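Local coordinates for protein SGNH-hydrolase family esterase (Altererythrobacter indicus, PDB 7C2A) that is an esterase of the SGNH-hydrolase family that hydrolyses ester bonds, probably including those of lysophospholipids, at residues F148-E151 with A152-D155. Residues are numbered along the deposited sequence; the frame is centred on the assembly and turned at random.
Sequences FFLE and AVAD
Phe-148 reaches Ala-154 with CZ and CE2 of its ring, which Ala-154 CB meets obliquely: CZ lies 4.0 Å from Ala-154 CB. The ring gets there because CG stands anti to the backbone N (chi1 -176°), which swings it over the turn that follows. One ring face covers the Leu-150 to Glu-151 peptide, with Glu-151 N 3.6 Å above the plane and over its centre. Leu-150 meets Val-153 at the root of its side chain, where CB is 4.2 Å from Val-153 CG2. With Val-153 CG1 beside the backbone N and anti to the carbonyl carbon (chi1 -62°), CG2 falls between the two and also packs on Leu-150 O. Two backbone bonds hold the bend: Val-153 N to Leu-150 O at 3.1 Å and Ala-154 N to Glu-151 O at 3.0 Å. A water bridges Phe-149 O and Ala-152 N, in place of a direct bond between them. Beyond the bend, Leu-150 packs on Leu-15 of helix 14-17, and Val-153 on Leu-159 and Ile-160. These i+3 to i bonds, after a type I turn from Phe-148 to Glu-151, give overlapping beta turns in the surface loop between strand 144-146 and helix 169-186 of this SGNH-hydrolase fold.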
loop_
_atom_site.group_PDB
_atom_site.type_symbol
_atom_site.label_atom_id
_atom_site.label_comp_id
_atom_site.label_asym_id
_atom_site.label_seq_id
_atom_site.Cartn_x
_atom_site.Cartn_y
_atom_site.Cartn_z
ATOM N N PHE A 148 1.100 11.233 3.486
ATOM C CA PHE A 148 2.157 10.246 3.729
ATOM C C PHE A 148 1.584 9.218 4.705
ATOM O O PHE A 148 1.685 9.372 5.925
ATOM C CB PHE A 148 3.405 10.946 4.258
ATOM C CG PHE A 148 4.613 10.050 4.456
ATOM C CD1 PHE A 148 4.644 8.743 4.039
ATOM C CD2 PHE A 148 5.735 10.556 5.087
ATOM C CE1 PHE A 148 5.778 7.951 4.248
ATOM C CE2 PHE A 148 6.861 9.772 5.293
ATOM C CZ PHE A 148 6.883 8.475 4.879
ATOM N N PHE A 149 0.994 8.157 4.158
ATOM C CA PHE A 149 0.303 7.180 4.990
ATOM C C PHE A 149 1.221 6.587 6.054
ATOM O O PHE A 149 0.805 6.398 7.202
ATOM C CB PHE A 149 -0.280 6.095 4.090
ATOM C CG PHE A 149 -0.945 4.981 4.835
ATOM C CD1 PHE A 149 -1.917 5.250 5.784
ATOM C CD2 PHE A 149 -0.607 3.664 4.589
ATOM C CE1 PHE A 149 -2.535 4.221 6.476
ATOM C CE2 PHE A 149 -1.232 2.636 5.284
ATOM C CZ PHE A 149 -2.192 2.928 6.230
ATOM N N LEU A 150 2.460 6.270 5.697
ATOM C CA LEU A 150 3.377 5.618 6.628
ATOM C C LEU A 150 4.196 6.598 7.464
ATOM O O LEU A 150 5.171 6.183 8.102
ATOM C CB LEU A 150 4.315 4.666 5.879
ATOM C CG LEU A 150 3.638 3.436 5.276
ATOM C CD1 LEU A 150 4.665 2.592 4.540
ATOM C CD2 LEU A 150 2.927 2.612 6.347
ATOM N N GLU A 151 3.835 7.876 7.472
ATOM C CA GLU A 151 4.617 8.873 8.196
ATOM C C GLU A 151 4.839 8.486 9.655
ATOM O O GLU A 151 5.940 8.668 10.191
ATOM C CB GLU A 151 3.924 10.228 8.109
ATOM C CG GLU A 151 4.710 11.361 8.738
ATOM C CD GLU A 151 4.069 12.708 8.466
ATOM O OE1 GLU A 151 2.831 12.811 8.602
ATOM O OE2 GLU A 151 4.799 13.659 8.116
ATOM N N ALA A 152 3.820 7.937 10.311
ATOM C CA ALA A 152 3.936 7.698 11.744
ATOM C C ALA A 152 4.917 6.588 12.087
ATOM O O ALA A 152 5.313 6.483 13.252
ATOM C CB ALA A 152 2.565 7.428 12.354
ATOM N N VAL A 153 5.339 5.770 11.130
ATOM C CA VAL A 153 6.378 4.779 11.391
ATOM C C VAL A 153 7.691 5.118 10.711
ATOM O O VAL A 153 8.660 4.355 10.842
ATOM C CB VAL A 153 5.922 3.341 11.076
ATOM C CG1 VAL A 153 4.748 2.957 11.959
ATOM C CG2 VAL A 153 5.573 3.196 9.601
ATOM N N ALA A 154 7.771 6.272 10.037
ATOM C CA ALA A 154 8.911 6.580 9.177
ATOM C C ALA A 154 10.209 6.643 9.965
ATOM O O ALA A 154 11.275 6.277 9.455
ATOM C CB ALA A 154 8.670 7.906 8.457
ATOM N N ASP A 155 10.145 7.124 11.202
ATOM C CA ASP A 155 11.320 7.257 12.049
ATOM C C ASP A 155 11.345 6.216 13.158
ATOM O O ASP A 155 11.994 6.431 14.185
ATOM C CB ASP A 155 11.390 8.664 12.645
ATOM C CG ASP A 155 11.535 9.739 11.586
ATOM O OD1 ASP A 155 12.296 9.524 10.618
ATOM O OD2 ASP A 155 10.885 10.797 11.723
HETATM O O HOH W 1 1.083 7.974 9.467
#